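Thiol transferase (Phanerochaete chrysosporium, PDB 4F0B) acts as a Ure2p-class glutathione transferase, named a thiol transferase, and binds oxidized glutathione. Local coordinates at the interface of chains A and B. Sequence-based numbering; all coordinates share one arbitrary frame. Chains: chain A/B, Thiol transferase.

Contact 1: the interface of chains A and B. Residues chain A 76, 79, 90, 94; chain B 109-110, 113.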
ATOM      1  N   HIS A  76     -17.889   9.140   6.256  1.00 11.57           N
ATOM      2  CA  HIS A  76     -18.168   9.275   7.672  1.00 12.05           C
ATOM      3  C   HIS A  76     -18.560  10.695   7.907  1.00 13.15           C
ATOM      4  O   HIS A  76     -17.739  11.611   7.796  1.00 13.05           O
ATOM      5  CB  HIS A  76     -16.958   8.908   8.507  1.00 10.02           C
ATOM      6  CG  HIS A  76     -17.124   9.218   9.959  1.00 11.86           C
ATOM      7  ND1 HIS A  76     -16.118   9.784  10.706  1.00 11.20           N
ATOM      8  CD2 HIS A  76     -18.197   9.099  10.787  1.00 16.10           C
ATOM      9  CE1 HIS A  76     -16.561  10.002  11.937  1.00 12.82           C
ATOM     10  NE2 HIS A  76     -17.817   9.602  12.008  1.00 17.13           N
ATOM     11  N   PHE A  79     -17.371  12.717   5.146  1.00 10.81           N
ATOM     12  CA  PHE A  79     -15.929  12.717   4.815  1.00 11.80           C
ATOM     13  C   PHE A  79     -15.582  11.408   4.126  1.00  9.13           C
ATOM     14  O   PHE A  79     -15.798  10.339   4.695  1.00  9.24           O
ATOM     15  CB  PHE A  79     -15.092  12.845   6.107  1.00 11.02           C
ATOM     16  CG  PHE A  79     -13.615  12.810   5.867  1.00 10.63           C
ATOM     17  CD1 PHE A  79     -12.966  13.909   5.308  1.00 12.06           C
ATOM     18  CD2 PHE A  79     -12.868  11.676   6.186  1.00  9.40           C
ATOM     19  CE1 PHE A  79     -11.603  13.888   5.062  1.00 12.46           C
ATOM     20  CE2 PHE A  79     -11.496  11.644   5.941  1.00 10.85           C
ATOM     21  CZ  PHE A  79     -10.858  12.772   5.382  1.00 11.64           C
ATOM     22  N   TYR A  90      -8.417   4.901   9.408  1.00  6.59           N
ATOM     23  CA  TYR A  90      -9.356   5.964   9.758  1.00  7.45           C
ATOM     24  C   TYR A  90     -10.380   5.510  10.795  1.00  6.92           C
ATOM     25  O   TYR A  90     -10.648   6.198  11.774  1.00  8.41           O
ATOM     26  CB  TYR A  90     -10.127   6.400   8.511  1.00  7.00           C
ATOM     27  CG  TYR A  90     -11.101   7.519   8.795  1.00  7.12           C
ATOM     28  CD1 TYR A  90     -10.683   8.857   8.752  1.00  8.25           C
ATOM     29  CD2 TYR A  90     -12.433   7.256   9.144  1.00  9.42           C
ATOM     30  CE1 TYR A  90     -11.582   9.896   9.045  1.00 11.86           C
ATOM     31  CE2 TYR A  90     -13.326   8.284   9.436  1.00  9.15           C
ATOM     32  CZ  TYR A  90     -12.897   9.603   9.393  1.00 10.48           C
ATOM     33  OH  TYR A  90     -13.797  10.631   9.676  1.00 11.98           O
ATOM     34  N   HIS A  94     -10.815   6.875  14.699  0.59  9.45           N
ATOM     35  CA  HIS A  94     -12.051   7.551  15.060  0.59  9.93           C
ATOM     36  C   HIS A  94     -12.955   6.779  16.024  0.59 10.79           C
ATOM     37  O   HIS A  94     -13.714   7.391  16.781  0.59 15.67           O
ATOM     38  CB  HIS A  94     -12.778   7.959  13.789  0.59 11.78           C
ATOM     39  CG  HIS A  94     -12.149   9.136  13.125  0.59 10.64           C
ATOM     40  ND1 HIS A  94     -11.006   9.042  12.347  0.59  9.49           N
ATOM     41  CD2 HIS A  94     -12.453  10.453  13.200  0.59 10.67           C
ATOM     42  CE1 HIS A  94     -10.654  10.256  11.957  0.59 11.67           C
ATOM     43  NE2 HIS A  94     -11.526  11.126  12.445  0.59 12.13           N
TER
ATOM     44  N   PRO B 109      -6.700  15.336  11.768  1.00  8.74           N
ATOM     45  CA  PRO B 109      -7.060  13.938  11.472  1.00 10.00           C
ATOM     46  C   PRO B 109      -7.599  13.748  10.037  1.00 10.17           C
ATOM     47  O   PRO B 109      -7.319  12.748   9.376  1.00  9.77           O
ATOM     48  CB  PRO B 109      -8.148  13.599  12.507  1.00 13.02           C
ATOM     49  CG  PRO B 109      -8.535  14.946  13.104  1.00 16.35           C
ATOM     50  CD  PRO B 109      -7.358  15.841  12.995  1.00 11.08           C
ATOM     51  N   LYS B 110      -8.378  14.710   9.554  1.00 10.83           N
ATOM     52  CA  LYS B 110      -8.894  14.573   8.199  1.00  9.21           C
ATOM     53  C   LYS B 110      -7.797  14.734   7.159  1.00  8.60           C
ATOM     54  O   LYS B 110      -7.718  13.945   6.198  1.00  9.02           O
ATOM     55  CB  LYS B 110     -10.003  15.594   7.927  1.00 10.61           C
ATOM     56  CG  LYS B 110     -11.178  15.582   8.907  1.00 17.56           C
ATOM     57  CD  LYS B 110     -11.787  14.212   9.016  1.00 13.25           C
ATOM     58  CE  LYS B 110     -13.234  14.359   9.458  1.00 20.37           C
ATOM     59  NZ  LYS B 110     -13.828  13.231  10.172  1.00 24.01           N
ATOM     60  N   SER B 113      -5.654  11.647   7.198  1.00  6.00           N
ATOM     61  CA  SER B 113      -6.327  10.577   6.468  1.00  5.70           C
ATOM     62  C   SER B 113      -6.169  10.752   4.964  1.00  6.36           C
ATOM     63  O   SER B 113      -5.859   9.784   4.270  1.00  6.16           O
ATOM     64  CB  SER B 113      -7.799  10.478   6.824  1.00  6.74           C
ATOM     65  OG  SER B 113      -8.386   9.434   6.061  1.00  7.43           O
TER
HETATM   66  O   HOH W   1     -16.423  13.406   9.788  1.00 22.56           O
HETATM   67  O   HOH W   2     -11.947  13.724  12.490  1.00 31.61           O
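B:Lys110 lies along A:Phe79 and delivers its terminal amine to A:Tyr90, a worked example of how one long side chain can join two subunits by an apolar stem and a polar tip. The apolar part is a CH-pi contact: CD of the lysine sits over the centre of the A:Phe79 ring, 3.7 Å from its centroid, the two side chains running past each other in opposite directions. CB of the lysine meets CE1 of the ring, and the bend at chi2 (-55°) then carries CD over its centre and CE over CG. B:Ser113 comes to the same ring at its edge, with OG in plane, and its CB also packs 3.8 Å from CD1 of A:Tyr90. An alanine in place of A:Phe79 would probably leave the methylenes of B:Lys110 without their aromatic support and its amine tip less firmly aimed.

The polar part centres on the tyrosine hydroxyl. NZ of B:Lys110 donates to OH of A:Tyr90 at 2.6 Å, approaching in the plane of the phenol ring. From the other subunit's own side, ND1 of A:His76 bonds OH of A:Tyr90 at 2.7 Å in a nearly straight line (168° at H). If charged, the lysine would tend to stabilise negative charge on the phenol oxygen. Waters extend the network: one joins NZ to the carbonyl O of A:His76, another joins NZ to NE2 of A:His94. The A:His94 imidazole lies over the face of the A:Tyr90 ring, and its ND1 donates to O of A:Tyr90 at 2.9 Å, which helps hold the imidazole's rotation, with NE2 turned to the second water.

In the fold, strands 73-76 and 79-82 and helix 84-95 of the N-terminal thioredoxin-like domain of chain A receive the first turns of long helix 109-138 of chain B.

Contact 2: the interface of chains A and B. Residues chain A 135-136, 140-142, 144; chain B 144, 146-147, 150-151.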
ATOM      1  N   HIS A 135      -6.345 -12.898 -11.360  1.00  5.52           N
ATOM      2  CA  HIS A 135      -6.683 -12.482 -12.726  1.00  7.69           C
ATOM      3  C   HIS A 135      -6.264 -13.549 -13.752  1.00  7.00           C
ATOM      4  O   HIS A 135      -7.071 -14.031 -14.531  1.00  7.36           O
ATOM      5  CB  HIS A 135      -6.036 -11.161 -13.116  1.00  7.87           C
ATOM      6  CG  HIS A 135      -6.432 -10.760 -14.500  1.00  7.94           C
ATOM      7  ND1 HIS A 135      -7.704 -10.306 -14.784  1.00  9.32           N
ATOM      8  CD2 HIS A 135      -5.785 -10.851 -15.688  1.00  8.68           C
ATOM      9  CE1 HIS A 135      -7.806 -10.093 -16.081  1.00  7.81           C
ATOM     10  NE2 HIS A 135      -6.662 -10.425 -16.654  1.00  9.48           N
ATOM     11  N   PHE A 136      -5.005 -13.954 -13.715  1.00  6.32           N
ATOM     12  CA  PHE A 136      -4.517 -14.877 -14.742  1.00  6.79           C
ATOM     13  C   PHE A 136      -5.039 -16.304 -14.570  1.00  7.75           C
ATOM     14  O   PHE A 136      -5.302 -16.985 -15.552  1.00  9.21           O
ATOM     15  CB  PHE A 136      -2.989 -14.825 -14.831  1.00  7.65           C
ATOM     16  CG  PHE A 136      -2.479 -13.575 -15.477  1.00  6.48           C
ATOM     17  CD1 PHE A 136      -2.587 -13.394 -16.856  1.00  6.88           C
ATOM     18  CD2 PHE A 136      -1.936 -12.574 -14.682  1.00  5.76           C
ATOM     19  CE1 PHE A 136      -2.106 -12.214 -17.465  1.00  8.63           C
ATOM     20  CE2 PHE A 136      -1.463 -11.398 -15.267  1.00  6.78           C
ATOM     21  CZ  PHE A 136      -1.553 -11.215 -16.654  1.00  8.72           C
ATOM     22  N   ALA A 140      -8.922 -14.266 -16.561  1.00 11.13           N
ATOM     23  CA  ALA A 140      -8.483 -13.840 -17.902  1.00 12.09           C
ATOM     24  C   ALA A 140      -9.085 -14.730 -18.972  1.00 13.85           C
ATOM     25  O   ALA A 140      -9.205 -15.942 -18.757  1.00 14.53           O
ATOM     26  CB  ALA A 140      -6.964 -13.888 -18.014  1.00 10.84           C
ATOM     27  N   PRO A 141      -9.446 -14.144 -20.140  1.00 13.32           N
ATOM     28  CA  PRO A 141     -10.071 -14.853 -21.255  1.00 18.25           C
ATOM     29  C   PRO A 141      -9.087 -15.704 -22.037  1.00 18.64           C
ATOM     30  O   PRO A 141      -9.486 -16.444 -22.940  1.00 24.90           O
ATOM     31  CB  PRO A 141     -10.607 -13.715 -22.139  1.00 17.83           C
ATOM     32  CG  PRO A 141      -9.756 -12.547 -21.843  1.00 17.71           C
ATOM     33  CD  PRO A 141      -9.448 -12.682 -20.356  1.00 15.22           C
ATOM     34  N   GLU A 142      -7.808 -15.598 -21.701  1.00 16.68           N
ATOM     35  CA  GLU A 142      -6.833 -16.544 -22.228  1.00 21.50           C
ATOM     36  C   GLU A 142      -5.916 -17.057 -21.116  1.00 15.29           C
ATOM     37  O   GLU A 142      -5.629 -16.335 -20.166  1.00 15.12           O
ATOM     38  CB  GLU A 142      -6.029 -15.945 -23.389  1.00 30.09           C
ATOM     39  CG  GLU A 142      -5.218 -14.705 -23.054  1.00 29.71           C
ATOM     40  CD  GLU A 142      -4.540 -14.079 -24.292  1.00 32.76           C
ATOM     41  OE1 GLU A 142      -5.214 -13.369 -25.064  1.00 31.75           O
ATOM     42  OE2 GLU A 142      -3.322 -14.278 -24.475  1.00 33.35           O
ATOM     43  N   ILE A 144      -2.413 -18.034 -19.793  1.00 10.83           N
ATOM     44  CA  ILE A 144      -1.024 -17.636 -20.042  1.00 10.30           C
ATOM     45  C   ILE A 144      -0.149 -18.234 -18.934  1.00  9.15           C
ATOM     46  O   ILE A 144      -0.009 -17.636 -17.853  1.00  8.40           O
ATOM     47  CB  ILE A 144      -0.917 -16.125 -20.042  1.00 11.60           C
ATOM     48  CG1 ILE A 144      -1.942 -15.556 -21.040  1.00 12.74           C
ATOM     49  CG2 ILE A 144       0.490 -15.694 -20.397  1.00 11.47           C
ATOM     50  CD1 ILE A 144      -2.027 -14.076 -21.050  1.00 10.48           C
TER
ATOM     51  N   ILE B 144       4.427 -10.905 -24.400  1.00  7.46           N
ATOM     52  CA  ILE B 144       3.069 -11.388 -24.076  1.00  8.03           C
ATOM     53  C   ILE B 144       2.118 -10.192 -24.213  1.00  7.55           C
ATOM     54  O   ILE B 144       1.905  -9.445 -23.251  1.00  7.01           O
ATOM     55  CB  ILE B 144       2.995 -12.016 -22.680  1.00  8.89           C
ATOM     56  CG1 ILE B 144       4.015 -13.152 -22.542  1.00 10.09           C
ATOM     57  CG2 ILE B 144       1.557 -12.518 -22.386  1.00 11.88           C
ATOM     58  CD1 ILE B 144       4.106 -13.694 -21.139  1.00 11.36           C
ATOM     59  N   TYR B 146      -1.032  -9.677 -24.285  1.00  6.71           N
ATOM     60  CA  TYR B 146      -2.152  -9.513 -23.357  1.00  7.05           C
ATOM     61  C   TYR B 146      -1.698  -8.789 -22.067  1.00  6.69           C
ATOM     62  O   TYR B 146      -2.383  -7.895 -21.541  1.00  7.44           O
ATOM     63  CB  TYR B 146      -2.783 -10.871 -23.041  1.00  7.12           C
ATOM     64  CG  TYR B 146      -3.918 -10.765 -22.026  1.00  6.66           C
ATOM     65  CD1 TYR B 146      -3.657 -10.774 -20.658  1.00  7.20           C
ATOM     66  CD2 TYR B 146      -5.238 -10.655 -22.454  1.00 10.52           C
ATOM     67  CE1 TYR B 146      -4.683 -10.675 -19.717  1.00  8.92           C
ATOM     68  CE2 TYR B 146      -6.278 -10.552 -21.528  1.00 12.17           C
ATOM     69  CZ  TYR B 146      -5.979 -10.574 -20.178  1.00  8.60           C
ATOM     70  OH  TYR B 146      -7.035 -10.473 -19.287  1.00 11.49           O
ATOM     71  N   ALA B 147      -0.545  -9.206 -21.550  1.00  6.19           N
ATOM     72  CA  ALA B 147      -0.042  -8.649 -20.316  1.00  5.30           C
ATOM     73  C   ALA B 147       0.546  -7.264 -20.502  1.00  5.48           C
ATOM     74  O   ALA B 147       0.320  -6.377 -19.655  1.00  6.33           O
ATOM     75  CB  ALA B 147       1.012  -9.617 -19.670  1.00  6.28           C
ATOM     76  N   ARG B 150      -2.435  -5.052 -20.767  1.00  5.41           N
ATOM     77  CA  ARG B 150      -3.095  -4.958 -19.452  1.00  4.80           C
ATOM     78  C   ARG B 150      -2.418  -3.916 -18.557  1.00  4.42           C
ATOM     79  O   ARG B 150      -3.082  -3.046 -17.974  1.00  6.06           O
ATOM     80  CB  ARG B 150      -3.116  -6.336 -18.771  1.00  6.90           C
ATOM     81  CG  ARG B 150      -3.610  -6.278 -17.314  1.00  5.98           C
ATOM     82  CD  ARG B 150      -3.751  -7.715 -16.773  1.00  7.68           C
ATOM     83  NE  ARG B 150      -4.003  -7.732 -15.330  1.00  6.52           N
ATOM     84  CZ  ARG B 150      -5.189  -7.510 -14.773  1.00  9.02           C
ATOM     85  NH1 ARG B 150      -6.261  -7.218 -15.515  1.00  8.31           N
ATOM     86  NH2 ARG B 150      -5.309  -7.533 -13.456  1.00 10.42           N
ATOM     87  N   TYR B 151      -1.092  -4.010 -18.441  1.00  4.38           N
ATOM     88  CA  TYR B 151      -0.410  -3.134 -17.486  1.00  4.06           C
ATOM     89  C   TYR B 151      -0.171  -1.718 -18.025  1.00  5.91           C
ATOM     90  O   TYR B 151      -0.125  -0.784 -17.207  1.00  5.54           O
ATOM     91  CB  TYR B 151       0.845  -3.806 -16.852  1.00  6.07           C
ATOM     92  CG  TYR B 151       0.417  -5.016 -16.078  1.00  5.30           C
ATOM     93  CD1 TYR B 151      -0.372  -4.880 -14.952  1.00  5.21           C
ATOM     94  CD2 TYR B 151       0.728  -6.301 -16.518  1.00  4.43           C
ATOM     95  CE1 TYR B 151      -0.864  -5.990 -14.254  1.00  4.79           C
ATOM     96  CE2 TYR B 151       0.277  -7.414 -15.818  1.00  5.56           C
ATOM     97  CZ  TYR B 151      -0.528  -7.251 -14.691  1.00  5.43           C
ATOM     98  OH  TYR B 151      -0.996  -8.367 -14.028  1.00  7.91           O
TER
HETATM   99  O   HOH W   3      -0.989 -12.355 -25.441  1.00 13.37           O
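B:Tyr146 reaches from chain B into chain A and ends at A:His135, an example of an aromatic side chain that changes partners from root to tip. Its CB packs 3.8 Å from CD1 of A:Ile144 and lies near the poorly ordered carboxylate of A:Glu142. Near this root the CG2 methyls of A:Ile144 and B:Ile144 meet at 3.9 Å. With CG anti to the backbone N (chi1 177°), the ring is directed toward A:Phe136 and A:His135. Its CD1 touches the A:Ile144 CD1 methyl too, and CE1 of B:Tyr146 lies 3.8 Å from CE1 of A:Phe136. On the other flank CD2 passes the A:Glu142 carboxylate, and CE2 meets CG and CD of A:Pro141. At the tip, OH of B:Tyr146 and NE2 of A:His135 share a hydrogen bond of 2.7 Å. It is somewhat bent (149° at H), with the histidine nitrogen lying in the phenol plane; CB of A:Ala140 is also close to this oxygen.

B:Arg150 holds the histidine from one face. Its guanidinium stacks on the imidazole with planes 7° apart, NH1 lying 3.3 Å from the ring centroid in a cation-pi contact. This positive charge would be expected to disfavour protonation of A:His135.

The patch joins the C-terminal end of helix 109-139 and the following loop of chain A to the start of helix 145-166 of chain B, within the helical C-terminal domains.

Contact 1 and contact 2 lie about 37 Å apart between their C-alpha centres, at opposite ends of the interface. They draw on opposite ends of the same element in different chains, the long helix beginning at residue 109; one helix copy runs from contact 1 to the twin of contact 2. Contact 1 pairs an N-terminal domain with the partner's helical domain, whereas contact 2 joins helical domains. Because the interface is two-fold symmetric, each has a twin with the chains exchanged. Such widely spaced attachments would help resist rocking of one subunit against the other, consistent with the dimers common among glutathione transferases.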